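Local coordinates for NEQ263 (Nanoarchaeum equitans Kin4-M, PDB 5BN3), which probably binds ATP as the B-type subunit of an archaeal ATP synthase core complex, in the ATPase alpha/beta chain family, at residues 218-229 / 271-281; 335-343 / 394-405. All coordinates share one frame; numbering follows the deposited sequence.

Contact 1: residues 218-229 / 271-281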
loop_
_atom_site.group_PDB
_atom_site.type_symbol
_atom_site.label_atom_id
_atom_site.label_comp_id
_atom_site.label_asym_id
_atom_site.label_seq_id
_atom_site.Cartn_x
_atom_site.Cartn_y
_atom_site.Cartn_z
ATOM N N ASN B 218 30.297 0.807 -40.060
ATOM C CA ASN B 218 30.267 2.272 -40.080
ATOM C C ASN B 218 28.979 2.893 -40.623
ATOM O O ASN B 218 29.030 3.810 -41.442
ATOM C CB ASN B 218 31.472 2.827 -40.852
ATOM C CG ASN B 218 32.800 2.352 -40.290
ATOM O OD1 ASN B 218 32.867 1.791 -39.195
ATOM N ND2 ASN B 218 33.871 2.589 -41.038
ATOM N N ARG B 219 27.833 2.400 -40.159
ATOM C CA ARG B 219 26.539 2.917 -40.602
ATOM C C ARG B 219 25.818 3.690 -39.505
ATOM O O ARG B 219 26.135 3.557 -38.321
ATOM C CB ARG B 219 25.627 1.770 -41.050
ATOM C CG ARG B 219 26.137 0.939 -42.215
ATOM C CD ARG B 219 25.226 -0.263 -42.437
ATOM N NE ARG B 219 25.621 -1.075 -43.585
ATOM C CZ ARG B 219 25.078 -0.973 -44.794
ATOM N NH1 ARG B 219 24.113 -0.092 -45.017
ATOM N NH2 ARG B 219 25.498 -1.751 -45.781
ATOM N N ASP B 220 24.845 4.498 -39.912
ATOM C CA ASP B 220 23.898 5.083 -38.975
ATOM C C ASP B 220 22.683 4.168 -38.927
ATOM O O ASP B 220 22.113 3.829 -39.964
ATOM C CB ASP B 220 23.499 6.493 -39.418
ATOM C CG ASP B 220 24.637 7.488 -39.290
ATOM O OD1 ASP B 220 25.435 7.362 -38.337
ATOM O OD2 ASP B 220 24.736 8.398 -40.142
ATOM N N VAL B 221 22.299 3.752 -37.725
ATOM C CA VAL B 221 21.228 2.779 -37.557
ATOM C C VAL B 221 20.101 3.331 -36.683
ATOM O O VAL B 221 20.357 4.035 -35.703
ATOM C CB VAL B 221 21.774 1.466 -36.945
ATOM C CG1 VAL B 221 20.653 0.478 -36.682
ATOM C CG2 VAL B 221 22.806 0.846 -37.867
ATOM N N LEU B 222 18.859 3.034 -37.055
ATOM C CA LEU B 222 17.708 3.363 -36.219
ATOM C C LEU B 222 17.106 2.088 -35.636
ATOM O O LEU B 222 16.718 1.180 -36.374
ATOM C CB LEU B 222 16.643 4.111 -37.025
ATOM C CG LEU B 222 15.339 4.370 -36.267
ATOM C CD1 LEU B 222 15.600 5.306 -35.107
ATOM C CD2 LEU B 222 14.260 4.935 -37.184
ATOM N N VAL B 223 17.031 2.018 -34.311
ATOM C CA VAL B 223 16.429 0.863 -33.657
ATOM C C VAL B 223 15.125 1.243 -32.962
ATOM O O VAL B 223 15.097 2.142 -32.119
ATOM C CB VAL B 223 17.386 0.211 -32.639
ATOM C CG1 VAL B 223 16.749 -1.035 -32.043
ATOM C CG2 VAL B 223 18.697 -0.149 -33.303
ATOM N N LEU B 224 14.046 0.559 -33.337
ATOM C CA LEU B 224 12.753 0.724 -32.683
ATOM C C LEU B 224 12.430 -0.549 -31.904
ATOM O O LEU B 224 12.560 -1.654 -32.438
ATOM C CB LEU B 224 11.658 0.973 -33.726
ATOM C CG LEU B 224 11.882 2.084 -34.755
ATOM C CD1 LEU B 224 10.776 2.082 -35.798
ATOM C CD2 LEU B 224 11.954 3.433 -34.073
ATOM N N MET B 225 12.021 -0.407 -30.646
ATOM C CA MET B 225 11.578 -1.574 -29.883
ATOM C C MET B 225 10.326 -1.322 -29.044
ATOM O O MET B 225 10.138 -0.246 -28.473
ATOM C CB MET B 225 12.715 -2.196 -29.053
ATOM C CG MET B 225 13.379 -1.280 -28.043
ATOM S SD MET B 225 14.630 -2.161 -27.070
ATOM C CE MET B 225 15.828 -2.564 -28.341
ATOM N N LEU B 226 9.482 -2.348 -28.985
ATOM C CA LEU B 226 8.149 -2.277 -28.405
ATOM C C LEU B 226 7.767 -3.715 -28.085
ATOM O O LEU B 226 7.974 -4.591 -28.927
ATOM C CB LEU B 226 7.191 -1.712 -29.457
ATOM C CG LEU B 226 5.674 -1.745 -29.259
ATOM C CD1 LEU B 226 5.248 -0.750 -28.201
ATOM C CD2 LEU B 226 4.964 -1.458 -30.574
ATOM N N ASP B 227 7.213 -3.991 -26.902
ATOM C CA ASP B 227 6.885 -3.016 -25.866
ATOM C C ASP B 227 7.761 -3.340 -24.662
ATOM O O ASP B 227 7.852 -4.501 -24.261
ATOM C CB ASP B 227 5.401 -3.189 -25.498
ATOM C CG ASP B 227 4.891 -2.146 -24.510
ATOM O OD1 ASP B 227 5.616 -1.769 -23.566
ATOM O OD2 ASP B 227 3.728 -1.714 -24.667
ATOM N N MET B 228 8.406 -2.330 -24.081
ATOM C CA MET B 228 9.321 -2.573 -22.964
ATOM C C MET B 228 8.601 -3.092 -21.721
ATOM O O MET B 228 9.216 -3.720 -20.859
ATOM C CB MET B 228 10.141 -1.322 -22.623
ATOM C CG MET B 228 11.046 -0.819 -23.746
ATOM S SD MET B 228 11.924 -2.115 -24.655
ATOM C CE MET B 228 12.947 -2.828 -23.366
ATOM N N THR B 229 7.300 -2.842 -21.630
ATOM C CA THR B 229 6.519 -3.359 -20.511
ATOM C C THR B 229 6.377 -4.878 -20.620
ATOM O O THR B 229 6.372 -5.583 -19.609
ATOM C CB THR B 229 5.140 -2.682 -20.420
ATOM O OG1 THR B 229 5.317 -1.266 -20.284
ATOM C CG2 THR B 229 4.377 -3.193 -19.216
ATOM N N LYS B 271 32.750 6.449 -36.041
ATOM C CA LYS B 271 32.493 5.553 -37.169
ATOM C C LYS B 271 31.020 5.436 -37.569
ATOM O O LYS B 271 30.708 5.253 -38.746
ATOM C CB LYS B 271 33.045 4.155 -36.870
ATOM C CG LYS B 271 34.529 4.119 -36.550
ATOM C CD LYS B 271 35.349 4.788 -37.640
ATOM C CE LYS B 271 36.837 4.659 -37.353
ATOM N NZ LYS B 271 37.644 5.637 -38.134
ATOM N N GLY B 272 30.118 5.522 -36.595
ATOM C CA GLY B 272 28.701 5.343 -36.868
ATOM C C GLY B 272 27.821 5.652 -35.672
ATOM O O GLY B 272 28.296 6.187 -34.670
ATOM N N SER B 273 26.539 5.310 -35.767
ATOM C CA SER B 273 25.594 5.657 -34.711
ATOM C C SER B 273 24.436 4.673 -34.584
ATOM O O SER B 273 23.985 4.091 -35.574
ATOM C CB SER B 273 25.043 7.068 -34.936
ATOM O OG SER B 273 24.215 7.115 -36.084
ATOM N N ILE B 274 23.969 4.491 -33.354
ATOM C CA ILE B 274 22.718 3.789 -33.099
ATOM C C ILE B 274 21.739 4.744 -32.431
ATOM O O ILE B 274 21.942 5.155 -31.285
ATOM C CB ILE B 274 22.915 2.566 -32.180
ATOM C CG1 ILE B 274 23.807 1.520 -32.856
ATOM C CG2 ILE B 274 21.571 1.946 -31.823
ATOM C CD1 ILE B 274 24.093 0.309 -31.986
ATOM N N THR B 275 20.688 5.114 -33.156
ATOM C CA THR B 275 19.605 5.900 -32.575
ATOM C C THR B 275 18.529 4.932 -32.088
ATOM O O THR B 275 18.024 4.109 -32.856
ATOM C CB THR B 275 19.018 6.906 -33.584
ATOM O OG1 THR B 275 20.057 7.777 -34.047
ATOM C CG2 THR B 275 17.926 7.739 -32.933
ATOM N N LEU B 276 18.186 5.026 -30.808
ATOM C CA LEU B 276 17.330 4.028 -30.177
ATOM C C LEU B 276 16.037 4.635 -29.650
ATOM O O LEU B 276 16.058 5.602 -28.891
ATOM C CB LEU B 276 18.094 3.335 -29.045
ATOM C CG LEU B 276 17.356 2.288 -28.212
ATOM C CD1 LEU B 276 16.838 1.186 -29.106
ATOM C CD2 LEU B 276 18.276 1.713 -27.149
ATOM N N ILE B 277 14.911 4.063 -30.061
ATOM C CA ILE B 277 13.608 4.513 -29.583
ATOM C C ILE B 277 12.826 3.354 -28.961
ATOM O O ILE B 277 12.142 2.607 -29.662
ATOM C CB ILE B 277 12.783 5.165 -30.714
ATOM C CG1 ILE B 277 13.564 6.329 -31.337
ATOM C CG2 ILE B 277 11.445 5.657 -30.188
ATOM C CD1 ILE B 277 12.844 7.016 -32.484
ATOM N N PRO B 278 12.948 3.190 -27.635
ATOM C CA PRO B 278 12.170 2.176 -26.918
ATOM C C PRO B 278 10.758 2.692 -26.698
ATOM O O PRO B 278 10.586 3.862 -26.360
ATOM C CB PRO B 278 12.887 2.064 -25.563
ATOM C CG PRO B 278 14.177 2.841 -25.709
ATOM C CD PRO B 278 13.898 3.879 -26.747
ATOM N N MET B 279 9.760 1.844 -26.895
ATOM C CA MET B 279 8.378 2.250 -26.687
ATOM C C MET B 279 7.773 1.421 -25.570
ATOM O O MET B 279 8.017 0.215 -25.482
ATOM C CB MET B 279 7.569 2.062 -27.968
ATOM C CG MET B 279 7.979 2.971 -29.113
ATOM S SD MET B 279 7.134 2.509 -30.633
ATOM C CE MET B 279 8.205 1.201 -31.218
ATOM N N LEU B 280 6.989 2.065 -24.712
ATOM C CA LEU B 280 6.309 1.343 -23.642
ATOM C C LEU B 280 4.921 1.883 -23.333
ATOM O O LEU B 280 4.635 3.067 -23.532
ATOM C CB LEU B 280 7.169 1.291 -22.371
ATOM C CG LEU B 280 7.612 2.587 -21.688
ATOM C CD1 LEU B 280 6.576 3.072 -20.688
ATOM C CD2 LEU B 280 8.949 2.381 -20.992
ATOM N N THR B 281 4.061 0.992 -22.857
ATOM C CA THR B 281 2.750 1.373 -22.362
ATOM C C THR B 281 2.882 1.621 -20.868
ATOM O O THR B 281 3.405 0.772 -20.143
ATOM C CB THR B 281 1.721 0.254 -22.604
ATOM O OG1 THR B 281 1.598 0.009 -24.011
ATOM C CG2 THR B 281 0.366 0.644 -22.043
HETATM O O HOH W 1 21.501 6.577 -36.203
#

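Contact 2: residues 335-343 / 394-405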
loop_
_atom_site.group_PDB
_atom_site.type_symbol
_atom_site.label_atom_id
_atom_site.label_comp_id
_atom_site.label_asym_id
_atom_site.label_seq_id
_atom_site.Cartn_x
_atom_site.Cartn_y
_atom_site.Cartn_z
ATOM N N LYS B 335 18.690 30.613 -32.679
ATOM C CA LYS B 335 17.322 30.891 -33.103
ATOM C C LYS B 335 16.379 29.768 -32.677
ATOM O O LYS B 335 15.279 30.019 -32.190
ATOM C CB LYS B 335 17.259 31.067 -34.622
ATOM C CG LYS B 335 15.863 31.375 -35.148
ATOM C CD LYS B 335 15.827 31.382 -36.671
ATOM C CE LYS B 335 14.504 31.934 -37.185
ATOM N NZ LYS B 335 14.413 31.901 -38.673
ATOM N N HIS B 336 16.822 28.529 -32.865
ATOM C CA HIS B 336 16.036 27.357 -32.499
ATOM C C HIS B 336 15.785 27.335 -30.992
ATOM O O HIS B 336 14.674 27.039 -30.545
ATOM C CB HIS B 336 16.767 26.089 -32.942
ATOM C CG HIS B 336 15.917 24.855 -32.945
ATOM N ND1 HIS B 336 16.207 23.760 -33.722
ATOM C CD2 HIS B 336 14.789 24.548 -32.259
ATOM C CE1 HIS B 336 15.292 22.824 -33.520
ATOM N NE2 HIS B 336 14.425 23.277 -32.637
ATOM N N LYS B 337 16.818 27.653 -30.216
ATOM C CA LYS B 337 16.700 27.721 -28.762
ATOM C C LYS B 337 15.681 28.766 -28.336
ATOM O O LYS B 337 14.906 28.549 -27.405
ATOM C CB LYS B 337 18.061 28.020 -28.124
ATOM C CG LYS B 337 19.065 26.884 -28.247
ATOM C CD LYS B 337 20.451 27.308 -27.769
ATOM C CE LYS B 337 21.464 26.182 -27.950
ATOM N NZ LYS B 337 22.842 26.581 -27.547
ATOM N N LYS B 338 15.685 29.899 -29.030
ATOM C CA LYS B 338 14.763 30.987 -28.732
ATOM C C LYS B 338 13.311 30.565 -28.947
ATOM O O LYS B 338 12.445 30.848 -28.117
ATOM C CB LYS B 338 15.092 32.209 -29.592
ATOM C CG LYS B 338 14.196 33.404 -29.332
ATOM C CD LYS B 338 14.381 34.479 -30.392
ATOM C CE LYS B 338 13.309 35.550 -30.276
ATOM N NZ LYS B 338 13.313 36.197 -28.935
ATOM N N TYR B 339 13.048 29.883 -30.057
ATOM C CA TYR B 339 11.697 29.422 -30.366
ATOM C C TYR B 339 11.215 28.354 -29.387
ATOM O O TYR B 339 10.056 28.362 -28.977
ATOM C CB TYR B 339 11.616 28.901 -31.804
ATOM C CG TYR B 339 11.308 29.973 -32.824
ATOM C CD1 TYR B 339 10.002 30.371 -33.064
ATOM C CD2 TYR B 339 12.323 30.581 -33.548
ATOM C CE1 TYR B 339 9.715 31.349 -33.995
ATOM C CE2 TYR B 339 12.046 31.560 -34.480
ATOM C CZ TYR B 339 10.740 31.939 -34.699
ATOM O OH TYR B 339 10.455 32.912 -35.626
ATOM N N ALA B 340 12.102 27.435 -29.022
ATOM C CA ALA B 340 11.751 26.376 -28.081
ATOM C C ALA B 340 11.392 26.954 -26.718
ATOM O O ALA B 340 10.408 26.547 -26.101
ATOM C CB ALA B 340 12.889 25.390 -27.946
ATOM N N ASP B 341 12.200 27.902 -26.256
ATOM C CA ASP B 341 11.969 28.543 -24.969
ATOM C C ASP B 341 10.641 29.301 -24.949
ATOM O O ASP B 341 9.874 29.189 -23.993
ATOM C CB ASP B 341 13.129 29.484 -24.629
ATOM C CG ASP B 341 13.310 29.674 -23.135
ATOM O OD1 ASP B 341 13.294 28.663 -22.400
ATOM O OD2 ASP B 341 13.467 30.831 -22.695
ATOM N N ILE B 342 10.366 30.058 -26.007
ATOM C CA ILE B 342 9.133 30.838 -26.094
ATOM C C ILE B 342 7.906 29.920 -26.154
ATOM O O ILE B 342 6.865 30.227 -25.574
ATOM C CB ILE B 342 9.172 31.823 -27.301
ATOM C CG1 ILE B 342 8.910 33.263 -26.846
ATOM C CG2 ILE B 342 8.183 31.424 -28.391
ATOM C CD1 ILE B 342 7.451 33.558 -26.549
ATOM N N LEU B 343 8.038 28.782 -26.832
ATOM C CA LEU B 343 6.926 27.850 -26.965
ATOM C C LEU B 343 6.614 27.192 -25.628
ATOM O O LEU B 343 5.466 27.177 -25.187
ATOM C CB LEU B 343 7.244 26.782 -28.014
ATOM C CG LEU B 343 6.310 25.570 -28.048
ATOM C CD1 LEU B 343 4.930 25.963 -28.550
ATOM C CD2 LEU B 343 6.898 24.453 -28.897
ATOM N N ILE B 394 11.412 22.628 -40.284
ATOM C CA ILE B 394 11.587 23.377 -39.046
ATOM C C ILE B 394 11.205 24.846 -39.251
ATOM O O ILE B 394 10.689 25.496 -38.337
ATOM C CB ILE B 394 13.029 23.232 -38.499
ATOM C CG1 ILE B 394 13.162 23.882 -37.122
ATOM C CG2 ILE B 394 14.047 23.813 -39.470
ATOM C CD1 ILE B 394 12.291 23.246 -36.067
ATOM N N GLU B 395 11.435 25.350 -40.462
ATOM C CA GLU B 395 11.058 26.714 -40.815
ATOM C C GLU B 395 9.542 26.884 -40.800
ATOM O O GLU B 395 9.030 27.908 -40.350
ATOM C CB GLU B 395 11.616 27.096 -42.191
ATOM C CG GLU B 395 13.135 27.192 -42.261
ATOM C CD GLU B 395 13.809 25.846 -42.466
ATOM O OE1 GLU B 395 13.122 24.874 -42.846
ATOM O OE2 GLU B 395 15.037 25.764 -42.250
ATOM N N LYS B 396 8.830 25.875 -41.292
ATOM C CA LYS B 396 7.370 25.886 -41.274
ATOM C C LYS B 396 6.843 25.867 -39.839
ATOM O O LYS B 396 5.873 26.553 -39.515
ATOM C CB LYS B 396 6.813 24.696 -42.064
ATOM C CG LYS B 396 5.293 24.587 -42.049
ATOM C CD LYS B 396 4.638 25.846 -42.606
ATOM C CE LYS B 396 3.121 25.784 -42.507
ATOM N NZ LYS B 396 2.537 24.677 -43.307
ATOM N N SER B 397 7.497 25.090 -38.982
ATOM C CA SER B 397 7.118 25.013 -37.574
ATOM C C SER B 397 7.311 26.354 -36.864
ATOM O O SER B 397 6.499 26.738 -36.022
ATOM C CB SER B 397 7.915 23.913 -36.866
ATOM O OG SER B 397 7.563 22.630 -37.359
ATOM N N PHE B 398 8.388 27.057 -37.208
ATOM C CA PHE B 398 8.651 28.386 -36.661
ATOM C C PHE B 398 7.589 29.384 -37.115
ATOM O O PHE B 398 7.147 30.228 -36.336
ATOM C CB PHE B 398 10.035 28.884 -37.093
ATOM C CG PHE B 398 11.182 28.153 -36.450
ATOM C CD1 PHE B 398 10.992 27.386 -35.306
ATOM C CD2 PHE B 398 12.459 28.246 -36.984
ATOM C CE1 PHE B 398 12.056 26.720 -34.717
ATOM C CE2 PHE B 398 13.524 27.584 -36.400
ATOM C CZ PHE B 398 13.322 26.823 -35.264
ATOM N N GLU B 399 7.194 29.283 -38.383
ATOM C CA GLU B 399 6.172 30.157 -38.958
ATOM C C GLU B 399 4.830 30.010 -38.248
ATOM O O GLU B 399 4.122 30.995 -38.030
ATOM C CB GLU B 399 5.993 29.862 -40.451
ATOM C CG GLU B 399 7.151 30.306 -41.330
ATOM C CD GLU B 399 6.936 29.949 -42.788
ATOM O OE1 GLU B 399 5.779 29.658 -43.165
ATOM O OE2 GLU B 399 7.922 29.951 -43.556
ATOM N N ILE B 400 4.477 28.775 -37.905
ATOM C CA ILE B 400 3.244 28.506 -37.174
ATOM C C ILE B 400 3.277 29.184 -35.804
ATOM O O ILE B 400 2.305 29.818 -35.395
ATOM C CB ILE B 400 2.999 26.987 -37.013
ATOM C CG1 ILE B 400 2.759 26.339 -38.381
ATOM C CG2 ILE B 400 1.811 26.729 -36.112
ATOM C CD1 ILE B 400 2.594 24.829 -38.328
ATOM N N ILE B 401 4.406 29.057 -35.109
ATOM C CA ILE B 401 4.593 29.697 -33.810
ATOM C C ILE B 401 4.455 31.216 -33.926
ATOM O O ILE B 401 3.780 31.847 -33.109
ATOM C CB ILE B 401 5.967 29.340 -33.198
ATOM C CG1 ILE B 401 6.039 27.841 -32.887
ATOM C CG2 ILE B 401 6.216 30.134 -31.933
ATOM C CD1 ILE B 401 7.388 27.387 -32.344
ATOM N N ASP B 402 5.087 31.795 -34.945
ATOM C CA ASP B 402 4.977 33.227 -35.209
ATOM C C ASP B 402 3.522 33.644 -35.421
ATOM O O ASP B 402 3.070 34.646 -34.872
ATOM C CB ASP B 402 5.808 33.619 -36.438
ATOM C CG ASP B 402 7.303 33.552 -36.183
ATOM O OD1 ASP B 402 7.720 33.627 -35.006
ATOM O OD2 ASP B 402 8.065 33.439 -37.166
ATOM N N SER B 403 2.795 32.866 -36.215
ATOM C CA SER B 403 1.392 33.148 -36.504
ATOM C C SER B 403 0.508 33.076 -35.256
ATOM O O SER B 403 -0.356 33.929 -35.046
ATOM C CB SER B 403 0.877 32.182 -37.572
ATOM O OG SER B 403 -0.494 32.403 -37.840
ATOM N N ILE B 404 0.736 32.057 -34.431
ATOM C CA ILE B 404 -0.018 31.874 -33.193
ATOM C C ILE B 404 0.246 33.009 -32.202
ATOM O O ILE B 404 -0.674 33.497 -31.543
ATOM C CB ILE B 404 0.313 30.515 -32.532
ATOM C CG1 ILE B 404 -0.107 29.360 -33.446
ATOM C CG2 ILE B 404 -0.382 30.381 -31.194
ATOM C CD1 ILE B 404 0.312 27.992 -32.937
ATOM N N LEU B 405 1.507 33.425 -32.104
ATOM C CA LEU B 405 1.897 34.523 -31.222
ATOM C C LEU B 405 1.156 35.815 -31.567
ATOM O O LEU B 405 0.747 36.561 -30.679
ATOM C CB LEU B 405 3.412 34.740 -31.277
ATOM C CG LEU B 405 4.260 33.736 -30.491
ATOM C CD1 LEU B 405 5.745 33.931 -30.753
ATOM C CD2 LEU B 405 3.968 33.865 -29.009
#

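Contact 1: residues 218-229 / 271-281
OD1 of the Asp227 carboxylate takes two backbone N-H groups, Thr281 N on its syn side at 3.2 Å and Thr229 N on its anti side at 2.8 Å, each tilted out of the plane, to opposite sides. Asp227 OD2 accepts Thr281 OG1 at 2.8 Å, nearly along its own C-O direction. Asp227 CG stands anti to the backbone N (chi1 -175°), which lets one carboxylate cap helix 228-241 and tie down the neighbouring strand. Thr229 OG1 returns a bond to Thr281 O. At the far end the Asp220 carboxylate is approached from above its plane by Ser273 OG, 2.6 Å from Asp220 OD1, while OD2 pairs with Lys126. Between these ends runs a parallel ladder, Val223 N to Thr275 O being 2.7 Å and almost straight (177°). Val223, Met225 and Ile274 face helix 196-215; Leu222, Leu226 and Met279 face helix 140-151, with Met279 CE against Leu226 CB at 3.6 Å. A cis peptide precedes Asp227, where strand gives way to helix. Adjacent parallel strands buried between helices are the core of the P-loop NTPase fold of the nucleotide-binding domain.

Contact 2: residues 335-343 / 394-405
The rings of Tyr339 and Phe398 form an offset stack, planes only 11° apart and centroids separated by 4.2 Å, where the axes of segments 335-343 and 394-405 come within 11.1 Å of each other. Phe398 is shifted so that its CG lies over the middle of the tyrosine ring, and Phe398 CB adds a CH-pi contact to the same face, 4.0 Å from the Tyr339 centroid. The far tip of Phe398 does a second job: its CZ edge is turned to a face of the His336 imidazole in an edge-to-face pair with planes at 77°, and Phe398 CZ lies 4.0 Å from His336 CG.

The polar part is a single hydroxyl against a carboxylate. Tyr339 OH lies 2.9 Å from both OD1 and OD2 of Asp402; the ring and carboxylate planes are turned by 50°.

Aliphatic groups fill in around the rings. Ile401 CG2 abuts the edge of Tyr339, 4.0 Å from Tyr339 CD1, and further along Ile342 CG2 touches Leu405 CD1 at 4.2 Å. Ile394 CD1 leans on the imidazole near His336 CE1 and NE2.

Both helices belong to the helical C-terminal domain. Helix 367-384 packs at the Leu343/Leu405 end, with Phe383 against Leu343 and Phe375 against Leu405, while at the His336/Ile394 end these two residues pack on Tyr112, and Ser397 hydrogen-bonds Ser116 of helix 116-119.

Contact 1 and contact 2 fall in different parts of one chain, the nucleotide-binding domain and the C-terminal helical domain. They follow one another in the sequence, with about 28 Å between their centres and about 15 Å between their nearest atoms, so neither touches the other. Contact 1 is the more central, its centre about 6 Å from the centre of the chain, against about 28 Å for contact 2. Pro278 in contact 1 comes about 12 Å, side chain to side chain, from Arg326, an ADP-binding residue whose ligand is not bound to this chain in the model; the His336 side chain in contact 2 lies about 14 Å from a bound ADP. Contact 1 also borders Arg396 of the neighbouring alpha chain, whereas no other protein chain touches contact 2.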